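Local coordinates for glutathione S-transferase, N-terminal domain protein (Pseudomonas putida, PDB 4NAX) that binds one glutathione disulfide per subunit and is probably a dimeric glutathione transferase of the Ure2p-like group, at residues G125-F136 with Y153-L164; E3-R11 with L75-P86. All coordinates share one frame; numbering follows the deposited sequence.

Interaction 1 of 2, residues G125-F136 with Y153-L164. With GDS (oxidized glutathione disulfide), chain C.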
loop_
_atom_site.group_PDB
_atom_site.type_symbol
_atom_site.label_atom_id
_atom_site.label_comp_id
_atom_site.label_asym_id
_atom_site.label_seq_id
_atom_site.Cartn_x
_atom_site.Cartn_y
_atom_site.Cartn_z
ATOM N N GLY A 125 -4.647 0.241 -4.428
ATOM C CA GLY A 125 -5.690 0.452 -5.431
ATOM C C GLY A 125 -5.857 1.916 -5.776
ATOM O O GLY A 125 -5.540 2.352 -6.875
ATOM N N ILE A 126 -6.372 2.691 -4.818
ATOM C CA ILE A 126 -6.698 4.086 -5.068
ATOM C C ILE A 126 -5.517 4.882 -5.605
ATOM O O ILE A 126 -5.611 5.521 -6.642
ATOM C CB ILE A 126 -7.268 4.735 -3.799
ATOM C CG1 ILE A 126 -8.572 4.064 -3.335
ATOM C CG2 ILE A 126 -7.387 6.239 -3.966
ATOM C CD1 ILE A 126 -9.752 4.312 -4.237
ATOM N N GLY A 127 -4.414 4.894 -4.866
ATOM C CA GLY A 127 -3.261 5.701 -5.304
ATOM C C GLY A 127 -2.709 5.255 -6.655
ATOM O O GLY A 127 -2.577 6.050 -7.571
ATOM N N PRO A 128 -2.367 3.961 -6.771
ATOM C CA PRO A 128 -1.722 3.527 -8.013
ATOM C C PRO A 128 -2.634 3.700 -9.220
ATOM O O PRO A 128 -2.178 4.133 -10.272
ATOM C CB PRO A 128 -1.399 2.047 -7.722
ATOM C CG PRO A 128 -1.128 2.024 -6.243
ATOM C CD PRO A 128 -2.185 2.968 -5.684
ATOM N N MET A 129 -3.921 3.387 -9.073
ATOM C CA MET A 129 -4.834 3.431 -10.217
ATOM C C MET A 129 -5.259 4.835 -10.573
ATOM O O MET A 129 -5.277 5.199 -11.755
ATOM C CB MET A 129 -6.014 2.491 -9.994
ATOM C CG MET A 129 -5.567 1.045 -9.818
ATOM S SD MET A 129 -4.739 0.372 -11.294
ATOM C CE MET A 129 -3.079 0.313 -10.767
ATOM N N PHE A 130 -5.598 5.656 -9.578
ATOM C CA PHE A 130 -5.927 7.019 -9.886
ATOM C C PHE A 130 -4.724 7.724 -10.519
ATOM O O PHE A 130 -4.862 8.542 -11.430
ATOM C CB PHE A 130 -6.410 7.816 -8.653
ATOM C CG PHE A 130 -7.770 7.446 -8.107
ATOM C CD1 PHE A 130 -8.501 6.358 -8.523
ATOM C CD2 PHE A 130 -8.290 8.236 -7.078
ATOM C CE1 PHE A 130 -9.728 6.065 -7.944
ATOM C CE2 PHE A 130 -9.495 7.938 -6.495
ATOM C CZ PHE A 130 -10.220 6.851 -6.931
ATOM N N GLY A 131 -3.529 7.404 -10.036
ATOM C CA GLY A 131 -2.335 7.991 -10.607
ATOM C C GLY A 131 -2.171 7.666 -12.084
ATOM O O GLY A 131 -1.679 8.496 -12.847
ATOM N N GLN A 132 -2.583 6.469 -12.510
ATOM C CA GLN A 132 -2.507 6.127 -13.926
ATOM C C GLN A 132 -3.534 6.894 -14.751
ATOM O O GLN A 132 -3.265 7.223 -15.903
ATOM C CB GLN A 132 -2.640 4.625 -14.177
ATOM C CG GLN A 132 -1.676 3.727 -13.404
ATOM C CD GLN A 132 -0.307 4.325 -13.262
ATOM O OE1 GLN A 132 0.386 4.567 -14.251
ATOM N NE2 GLN A 132 0.097 4.570 -12.034
ATOM N N VAL A 133 -4.707 7.183 -14.181
ATOM C CA VAL A 133 -5.651 8.068 -14.860
ATOM C C VAL A 133 -4.990 9.436 -15.077
ATOM O O VAL A 133 -5.122 10.029 -16.146
ATOM C CB VAL A 133 -6.976 8.212 -14.108
ATOM C CG1 VAL A 133 -7.871 9.259 -14.765
ATOM C CG2 VAL A 133 -7.681 6.854 -14.079
ATOM N N GLY A 134 -4.274 9.941 -14.074
ATOM C CA GLY A 134 -3.556 11.181 -14.248
ATOM C C GLY A 134 -2.587 11.091 -15.422
ATOM O O GLY A 134 -2.531 11.994 -16.274
ATOM N N PHE A 135 -1.834 9.999 -15.512
ATOM C CA PHE A 135 -0.888 9.871 -16.617
ATOM C C PHE A 135 -1.585 9.900 -17.978
ATOM O O PHE A 135 -1.129 10.590 -18.898
ATOM C CB PHE A 135 -0.039 8.605 -16.522
ATOM C CG PHE A 135 0.993 8.534 -17.603
ATOM C CD1 PHE A 135 2.066 9.417 -17.592
ATOM C CD2 PHE A 135 0.847 7.672 -18.680
ATOM C CE1 PHE A 135 2.985 9.420 -18.629
ATOM C CE2 PHE A 135 1.765 7.667 -19.709
ATOM C CZ PHE A 135 2.833 8.538 -19.682
ATOM N N PHE A 136 -2.677 9.146 -18.106
ATOM C CA PHE A 136 -3.356 8.953 -19.389
ATOM C C PHE A 136 -4.417 9.986 -19.745
ATOM O O PHE A 136 -4.960 9.965 -20.859
ATOM C CB PHE A 136 -3.913 7.528 -19.494
ATOM C CG PHE A 136 -2.838 6.486 -19.671
ATOM C CD1 PHE A 136 -2.126 6.412 -20.869
ATOM C CD2 PHE A 136 -2.506 5.609 -18.653
ATOM C CE1 PHE A 136 -1.126 5.490 -21.040
ATOM C CE2 PHE A 136 -1.502 4.670 -18.821
ATOM C CZ PHE A 136 -0.816 4.603 -20.022
ATOM N N TYR A 153 -7.503 2.118 -16.992
ATOM C CA TYR A 153 -7.314 2.785 -15.701
ATOM C C TYR A 153 -8.531 3.616 -15.269
ATOM O O TYR A 153 -8.870 3.665 -14.079
ATOM C CB TYR A 153 -5.971 3.555 -15.660
ATOM C CG TYR A 153 -4.839 2.567 -15.879
ATOM C CD1 TYR A 153 -4.588 1.576 -14.954
ATOM C CD2 TYR A 153 -4.106 2.561 -17.039
ATOM C CE1 TYR A 153 -3.630 0.614 -15.163
ATOM C CE2 TYR A 153 -3.148 1.595 -17.269
ATOM C CZ TYR A 153 -2.914 0.622 -16.336
ATOM O OH TYR A 153 -1.981 -0.347 -16.618
ATOM N N VAL A 154 -9.237 4.196 -16.233
ATOM C CA VAL A 154 -10.493 4.873 -15.939
ATOM C C VAL A 154 -11.532 3.873 -15.410
ATOM O O VAL A 154 -12.195 4.111 -14.400
ATOM C CB VAL A 154 -11.035 5.614 -17.174
ATOM C CG1 VAL A 154 -12.476 6.070 -16.983
ATOM C CG2 VAL A 154 -10.123 6.790 -17.466
ATOM N N ASN A 155 -11.704 2.753 -16.109
ATOM C CA ASN A 155 -12.667 1.753 -15.697
ATOM C C ASN A 155 -12.317 1.187 -14.332
ATOM O O ASN A 155 -13.194 0.982 -13.493
ATOM C CB ASN A 155 -12.784 0.665 -16.754
ATOM C CG ASN A 155 -13.558 1.141 -17.977
ATOM O OD1 ASN A 155 -14.429 2.009 -17.876
ATOM N ND2 ASN A 155 -13.224 0.600 -19.146
ATOM N N GLU A 156 -11.032 0.949 -14.083
ATOM C CA GLU A 156 -10.628 0.451 -12.769
ATOM C C GLU A 156 -10.869 1.488 -11.677
ATOM O O GLU A 156 -11.308 1.151 -10.573
ATOM C CB GLU A 156 -9.183 -0.022 -12.794
ATOM C CG GLU A 156 -8.636 -0.452 -11.456
ATOM C CD GLU A 156 -9.368 -1.611 -10.801
ATOM O OE1 GLU A 156 -10.248 -2.264 -11.424
ATOM O OE2 GLU A 156 -9.081 -1.849 -9.611
ATOM N N SER A 157 -10.609 2.759 -11.983
ATOM C CA SER A 157 -10.863 3.824 -11.023
ATOM C C SER A 157 -12.344 3.963 -10.714
ATOM O O SER A 157 -12.722 4.184 -9.569
ATOM C CB SER A 157 -10.264 5.145 -11.521
ATOM O OG SER A 157 -8.849 5.039 -11.563
ATOM N N LYS A 158 -13.194 3.835 -11.738
ATOM C CA LYS A 158 -14.640 3.792 -11.525
ATOM C C LYS A 158 -15.027 2.625 -10.622
ATOM O O LYS A 158 -15.865 2.784 -9.739
ATOM C CB LYS A 158 -15.389 3.679 -12.850
ATOM C CG LYS A 158 -15.381 4.893 -13.735
ATOM C CD LYS A 158 -16.128 4.541 -15.033
ATOM C CE LYS A 158 -16.464 5.708 -15.934
ATOM N NZ LYS A 158 -17.336 5.227 -17.052
ATOM N N ARG A 159 -14.443 1.456 -10.852
ATOM C CA ARG A 159 -14.737 0.278 -10.026
ATOM C C ARG A 159 -14.379 0.547 -8.555
ATOM O O ARG A 159 -15.158 0.287 -7.640
ATOM C CB ARG A 159 -14.001 -0.972 -10.543
ATOM C CG ARG A 159 -14.485 -2.268 -9.916
ATOM C CD ARG A 159 -13.551 -3.426 -10.212
ATOM N NE ARG A 159 -12.263 -3.197 -9.578
ATOM C CZ ARG A 159 -12.017 -3.339 -8.275
ATOM N NH1 ARG A 159 -12.938 -3.823 -7.447
ATOM N NH2 ARG A 159 -10.837 -2.999 -7.793
ATOM N N LEU A 160 -13.199 1.108 -8.327
ATOM C CA LEU A 160 -12.743 1.472 -6.980
ATOM C C LEU A 160 -13.640 2.510 -6.328
ATOM O O LEU A 160 -13.966 2.398 -5.134
ATOM C CB LEU A 160 -11.297 2.009 -7.032
ATOM C CG LEU A 160 -10.218 0.973 -7.382
ATOM C CD1 LEU A 160 -8.909 1.641 -7.772
ATOM C CD2 LEU A 160 -9.981 0.002 -6.249
ATOM N N LEU A 161 -14.066 3.503 -7.107
ATOM C CA LEU A 161 -15.028 4.476 -6.598
ATOM C C LEU A 161 -16.339 3.826 -6.168
ATOM O O LEU A 161 -16.930 4.222 -5.173
ATOM C CB LEU A 161 -15.287 5.585 -7.621
ATOM C CG LEU A 161 -14.144 6.598 -7.746
ATOM C CD1 LEU A 161 -14.265 7.405 -9.030
ATOM C CD2 LEU A 161 -14.069 7.534 -6.542
ATOM N N GLY A 162 -16.781 2.826 -6.926
ATOM C CA GLY A 162 -17.982 2.096 -6.573
ATOM C C GLY A 162 -17.835 1.341 -5.267
ATOM O O GLY A 162 -18.756 1.302 -4.452
ATOM N N VAL A 163 -16.675 0.730 -5.064
ATOM C CA VAL A 163 -16.398 0.050 -3.797
ATOM C C VAL A 163 -16.506 1.053 -2.646
ATOM O O VAL A 163 -17.155 0.784 -1.635
ATOM C CB VAL A 163 -15.013 -0.639 -3.806
ATOM C CG1 VAL A 163 -14.685 -1.197 -2.449
ATOM C CG2 VAL A 163 -14.965 -1.757 -4.851
ATOM N N LEU A 164 -15.876 2.210 -2.802
ATOM C CA LEU A 164 -15.971 3.243 -1.791
ATOM C C LEU A 164 -17.403 3.690 -1.553
ATOM O O LEU A 164 -17.840 3.861 -0.410
ATOM C CB LEU A 164 -15.127 4.458 -2.162
ATOM C CG LEU A 164 -13.622 4.329 -2.099
ATOM C CD1 LEU A 164 -13.006 5.644 -2.544
ATOM C CD2 LEU A 164 -13.135 3.986 -0.698
HETATM N N1 GDS C . 7.081 8.857 -11.732
HETATM C CA1 GDS C . 5.676 9.252 -11.661
HETATM C C1 GDS C . 4.951 8.913 -12.944
HETATM O OE1 GDS C . 3.704 8.796 -12.897
HETATM O OE2 GDS C . 5.587 8.759 -14.010
HETATM C CB1 GDS C . 5.587 10.760 -11.397
HETATM C CG1 GDS C . 4.219 11.238 -10.895
HETATM C CD1 GDS C . 3.908 10.686 -9.527
HETATM O O1 GDS C . 4.803 10.393 -8.755
HETATM N N2 GDS C . 2.618 10.537 -9.252
HETATM C CA2 GDS C . 2.131 10.091 -7.962
HETATM C C2 GDS C . 1.407 8.776 -8.080
HETATM O O2 GDS C . 0.685 8.538 -9.042
HETATM C CB2 GDS C . 1.179 11.133 -7.374
HETATM S SG2 GDS C . 1.950 12.674 -6.892
HETATM N N3 GDS C . 1.557 7.921 -7.071
HETATM C CA3 GDS C . 0.926 6.612 -7.061
HETATM C C3 GDS C . 0.561 6.104 -5.683
HETATM O OE3 GDS C . 0.462 4.865 -5.560
HETATM O OE4 GDS C . 0.315 6.937 -4.804
HETATM N N4 GDS C . 7.262 11.172 -7.189
HETATM C CA4 GDS C . 8.620 11.527 -7.542
HETATM C C4 GDS C . 9.167 10.731 -8.695
HETATM O OE5 GDS C . 10.335 10.987 -9.112
HETATM O OE6 GDS C . 8.417 9.872 -9.226
HETATM C C5 GDS C . 6.862 11.195 -5.924
HETATM O O5 GDS C . 7.629 11.478 -5.010
HETATM C CA5 GDS C . 5.404 10.895 -5.654
HETATM N N5 GDS C . 5.279 10.041 -4.477
HETATM C CB5 GDS C . 4.677 12.223 -5.436
HETATM S SG5 GDS C . 2.941 12.072 -5.010
HETATM C CA6 GDS C . 4.183 5.921 -2.037
HETATM C C6 GDS C . 3.611 6.627 -0.844
HETATM O OE7 GDS C . 4.358 7.406 -0.203
HETATM O OE8 GDS C . 2.416 6.392 -0.549
HETATM N N6 GDS C . 3.547 4.596 -2.175
HETATM C CB6 GDS C . 3.962 6.756 -3.299
HETATM C CG6 GDS C . 4.724 8.084 -3.236
HETATM C CD6 GDS C . 4.677 8.849 -4.530
HETATM O O6 GDS C . 4.094 8.414 -5.530
#
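The ring of Tyr-153 meets Gln-132, Met-129 and Phe-136 of the facing helix, each from its own direction. Gln-132 CB lies over one face, 3.8 Å from the ring centroid, a CH-pi contact. Met-129 SD meets the ring edge at Tyr-153 CD1 (3.9 Å), a Met-aromatic contact, while Phe-136 comes up rim to rim, the two planes only 6° apart. Bent at both chi2 and chi3, the Met-129 chain brings SD to that edge and fits knob-into-hole among Tyr-153, Glu-156, Ser-157 and Leu-160. Ser-157 OG is hydrogen-bonded to Tyr-153 O (2.9 Å) within its own helix, which holds the hydroxyl beside Phe-130 CD1 and Val-133 CG2. Ile-126 CD1 and Leu-164 CD1 meet tip to tip, 3.9 Å apart. The amide of Gln-132 turns back on its own helix, NE2 bonding to Pro-128 O (2.9 Å) in the carbonyl plane; its OE1 is hydrogen-bonded to Tyr-153 OH of the second subunit, and reciprocally. Gly-127, Pro-128 and Gly-131 border the glutathione disulfide. In the all-helical C-terminal domain, segments 125-136 and 153-164, parts of helices 109-137 and 148-168, run at 142° to each other, nearer antiparallel, with Trp-188 and Leu-192 of helix 180-193 against Ile-126, Phe-130 and Val-133.

Interaction 2 of 2, residues E3-R11 with L75-P86; sequences ELSAFPITR and LDPNGPGGQPLP
The N-terminal segment 3-11, a short 3-10 turn at 4-6 followed by a weakly bonded helix, lies against the antiparallel strand ends 75-76 and 85-86, where Asp-76 and Leu-85 form a hydrogen-bonded pair, and Leu-4 and Pro-77 come nearest with CA atoms 7.0 Å apart. Leu-75 drives its two methyls into this segment. Its CD1 stands squarely over the centre of the Phe-7 ring, 3.7 Å from the centroid and 7° off the normal, a CH-pi contact. Leu-75 CD2 touches Phe-7 CB and, at 3.8 Å, Leu-4 CD2. With CG of Leu-75 anti to the backbone N (chi1 180°), both branches are carried toward the N-terminal segment. Pro-84 CB meets Phe-7 CE1 at 3.6 Å, and Pro-86 CG comes to Phe-7 CE2. Leu-4 CD2 also packs on Pro-77 CB and Pro-84 CG. A serine in place of Phe-7 would probably leave Leu-75 CD1 without its aromatic face and open a gap beside Pro-84 and Pro-86. Phe-7 O accepts from Thr-10 N and, at 2.8 Å, from Thr-10 OG1, so residues 7-10 are closed by two bonds to one carbonyl. The loop leaves the strand through an Asx turn, Asp-76 OD1 accepting from Asn-78 N. The arrangement is an N-terminal extension laid over the edge hairpin 73-76/85-88 of the thioredoxin-like domain, where Leu-75 also touches Tyr-24 of strand 21-25 and Leu-65 of helix 60-65.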
loop_
_atom_site.group_PDB
_atom_site.type_symbol
_atom_site.label_atom_id
_atom_site.label_comp_id
_atom_site.label_asym_id
_atom_site.label_seq_id
_atom_site.Cartn_x
_atom_site.Cartn_y
_atom_site.Cartn_z
ATOM N N GLU A 3 21.079 14.376 17.489
ATOM C CA GLU A 3 22.037 13.770 16.514
ATOM C C GLU A 3 21.444 13.656 15.094
ATOM O O GLU A 3 21.688 12.659 14.395
ATOM C CB GLU A 3 22.508 12.389 17.014
ATOM C CG GLU A 3 21.369 11.430 17.362
ATOM C CD GLU A 3 21.606 10.000 16.898
ATOM O OE1 GLU A 3 21.691 9.096 17.763
ATOM O OE2 GLU A 3 21.694 9.771 15.671
ATOM N N LEU A 4 20.684 14.666 14.653
ATOM C CA LEU A 4 20.093 14.594 13.304
ATOM C C LEU A 4 21.151 14.733 12.220
ATOM O O LEU A 4 20.926 14.302 11.102
ATOM C CB LEU A 4 18.961 15.615 13.080
ATOM C CG LEU A 4 17.654 15.385 13.845
ATOM C CD1 LEU A 4 16.533 16.261 13.297
ATOM C CD2 LEU A 4 17.223 13.926 13.841
ATOM N N SER A 5 22.301 15.309 12.569
ATOM C CA SER A 5 23.421 15.475 11.638
ATOM C C SER A 5 23.982 14.157 11.077
ATOM O O SER A 5 24.658 14.164 10.053
ATOM C CB SER A 5 24.534 16.298 12.297
ATOM O OG SER A 5 25.218 15.603 13.341
ATOM N N ALA A 6 23.689 13.035 11.732
ATOM C CA ALA A 6 24.039 11.696 11.218
ATOM C C ALA A 6 23.268 11.306 9.946
ATOM O O ALA A 6 23.660 10.384 9.237
ATOM C CB ALA A 6 23.810 10.643 12.294
ATOM N N PHE A 7 22.162 11.999 9.686
ATOM C CA PHE A 7 21.322 11.737 8.534
ATOM C C PHE A 7 21.648 12.755 7.451
ATOM O O PHE A 7 21.355 13.942 7.616
ATOM C CB PHE A 7 19.859 11.832 8.961
ATOM C CG PHE A 7 19.476 10.753 9.919
ATOM C CD1 PHE A 7 19.710 10.909 11.280
ATOM C CD2 PHE A 7 18.910 9.574 9.464
ATOM C CE1 PHE A 7 19.402 9.895 12.167
ATOM C CE2 PHE A 7 18.591 8.560 10.343
ATOM C CZ PHE A 7 18.828 8.719 11.699
ATOM N N PRO A 8 22.242 12.301 6.323
ATOM C CA PRO A 8 22.650 13.257 5.287
ATOM C C PRO A 8 21.536 14.115 4.697
ATOM O O PRO A 8 21.799 15.183 4.163
ATOM C CB PRO A 8 23.272 12.360 4.211
ATOM C CG PRO A 8 23.790 11.187 4.970
ATOM C CD PRO A 8 22.803 10.956 6.075
ATOM N N ILE A 9 20.289 13.675 4.799
ATOM C CA ILE A 9 19.193 14.508 4.317
ATOM C C ILE A 9 19.227 15.911 4.947
ATOM O O ILE A 9 18.831 16.898 4.311
ATOM C CB ILE A 9 17.837 13.790 4.515
ATOM C CG1 ILE A 9 16.748 14.485 3.693
ATOM C CG2 ILE A 9 17.447 13.692 5.976
ATOM C CD1 ILE A 9 15.489 13.661 3.505
ATOM N N THR A 10 19.699 15.987 6.192
ATOM C CA THR A 10 19.713 17.249 6.925
ATOM C C THR A 10 20.774 18.218 6.412
ATOM O O THR A 10 20.743 19.402 6.747
ATOM C CB THR A 10 19.896 17.043 8.437
ATOM O OG1 THR A 10 21.202 16.500 8.704
ATOM C CG2 THR A 10 18.793 16.124 9.010
ATOM N N ARG A 11 21.704 17.724 5.596
ATOM C CA ARG A 11 22.675 18.606 4.955
ATOM C C ARG A 11 21.983 19.456 3.898
ATOM O O ARG A 11 22.313 20.625 3.703
ATOM C CB ARG A 11 23.811 17.800 4.310
ATOM C CG ARG A 11 24.703 17.103 5.318
ATOM C CD ARG A 11 25.702 16.191 4.632
ATOM N NE ARG A 11 26.095 15.090 5.508
ATOM C CZ ARG A 11 26.647 13.947 5.100
ATOM N NH1 ARG A 11 26.854 13.708 3.805
ATOM N NH2 ARG A 11 26.983 13.025 5.997
ATOM N N LEU A 75 11.771 12.345 9.253
ATOM C CA LEU A 75 12.836 12.012 10.214
ATOM C C LEU A 75 12.349 12.530 11.557
ATOM O O LEU A 75 12.278 13.741 11.778
ATOM C CB LEU A 75 14.156 12.636 9.808
ATOM C CG LEU A 75 15.335 12.357 10.739
ATOM C CD1 LEU A 75 15.593 10.873 10.920
ATOM C CD2 LEU A 75 16.556 13.068 10.174
ATOM N N ASP A 76 11.936 11.615 12.430
ATOM C CA ASP A 76 11.389 11.993 13.736
ATOM C C ASP A 76 12.506 11.874 14.765
ATOM O O ASP A 76 12.940 10.756 15.062
ATOM C CB ASP A 76 10.259 11.069 14.138
ATOM C CG ASP A 76 9.552 11.497 15.411
ATOM O OD1 ASP A 76 9.960 12.524 15.982
ATOM O OD2 ASP A 76 8.603 10.822 15.834
ATOM N N PRO A 77 12.979 13.004 15.326
ATOM C CA PRO A 77 14.033 12.892 16.340
ATOM C C PRO A 77 13.554 12.129 17.580
ATOM O O PRO A 77 14.384 11.528 18.294
ATOM C CB PRO A 77 14.376 14.343 16.679
ATOM C CG PRO A 77 13.170 15.130 16.309
ATOM C CD PRO A 77 12.529 14.400 15.159
ATOM N N ASN A 78 12.251 12.188 17.840
ATOM C CA ASN A 78 11.635 11.556 19.004
ATOM C C ASN A 78 10.975 10.236 18.637
ATOM O O ASN A 78 9.814 10.003 18.935
ATOM C CB ASN A 78 10.656 12.524 19.656
ATOM C CG ASN A 78 11.257 13.905 19.813
ATOM O OD1 ASN A 78 12.303 14.051 20.436
ATOM N ND2 ASN A 78 10.630 14.916 19.210
ATOM N N GLY A 79 11.753 9.374 17.987
ATOM C CA GLY A 79 11.260 8.064 17.602
ATOM C C GLY A 79 11.342 7.084 18.755
ATOM O O GLY A 79 11.609 7.462 19.902
ATOM N N PRO A 80 11.112 5.810 18.463
ATOM C CA PRO A 80 11.216 4.778 19.476
ATOM C C PRO A 80 12.536 4.889 20.231
ATOM O O PRO A 80 13.605 5.044 19.653
ATOM C CB PRO A 80 11.133 3.488 18.666
ATOM C CG PRO A 80 10.290 3.874 17.504
ATOM C CD PRO A 80 10.733 5.266 17.155
ATOM N N GLY A 81 12.419 4.796 21.560
ATOM C CA GLY A 81 13.545 4.879 22.452
ATOM C C GLY A 81 14.133 6.274 22.600
ATOM O O GLY A 81 15.197 6.442 23.198
ATOM N N GLY A 82 13.454 7.282 22.051
ATOM C CA GLY A 82 14.018 8.632 22.001
ATOM C C GLY A 82 15.143 8.774 20.994
ATOM O O GLY A 82 15.924 9.698 21.089
ATOM N N GLN A 83 15.236 7.830 20.054
ATOM C CA GLN A 83 16.238 7.834 18.996
ATOM C C GLN A 83 15.559 8.274 17.686
ATOM O O GLN A 83 14.379 8.020 17.507
ATOM C CB GLN A 83 16.841 6.420 18.826
ATOM C CG GLN A 83 17.652 5.919 20.007
ATOM C CD GLN A 83 18.868 6.767 20.219
ATOM O OE1 GLN A 83 18.813 7.752 20.947
ATOM N NE2 GLN A 83 19.960 6.438 19.534
ATOM N N PRO A 84 16.311 8.911 16.766
ATOM C CA PRO A 84 15.682 9.294 15.499
ATOM C C PRO A 84 15.127 8.112 14.719
ATOM O O PRO A 84 15.721 7.032 14.713
ATOM C CB PRO A 84 16.814 9.989 14.731
ATOM C CG PRO A 84 17.688 10.530 15.814
ATOM C CD PRO A 84 17.681 9.446 16.862
ATOM N N LEU A 85 13.986 8.324 14.077
ATOM C CA LEU A 85 13.396 7.326 13.205
ATOM C C LEU A 85 13.225 7.910 11.807
ATOM O O LEU A 85 12.435 8.846 11.643
ATOM C CB LEU A 85 12.030 6.890 13.725
ATOM C CG LEU A 85 11.352 5.816 12.871
ATOM C CD1 LEU A 85 12.027 4.471 13.085
ATOM C CD2 LEU A 85 9.868 5.718 13.134
ATOM N N PRO A 86 13.940 7.372 10.814
ATOM C CA PRO A 86 13.682 7.695 9.411
ATOM C C PRO A 86 12.536 6.842 8.894
ATOM O O PRO A 86 12.401 5.690 9.295
ATOM C CB PRO A 86 14.974 7.297 8.731
ATOM C CG PRO A 86 15.446 6.103 9.528
ATOM C CD PRO A 86 14.994 6.353 10.943
#

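Interaction 2 closes before interaction 1 opens, so the two follow in series along the chain, and they lie on opposite sides of its centre. Their centres are 36 Å apart and their nearest atoms about 21 Å. They share no helix or strand: 3-11 with 75-86 joins the N-terminal end to the four-stranded thioredoxin-like sheet, whereas 125-136 with 153-164 joins two helices of the C-terminal domain. Both touch the second subunit. Interaction 1 also borders the glutathione disulfide, whose site draws on both domains and on the dimer, since Asn-30 and Ser-90 of the chain and Arg-152 of the second subunit also bond it; interaction 2 is structural packing at the surface.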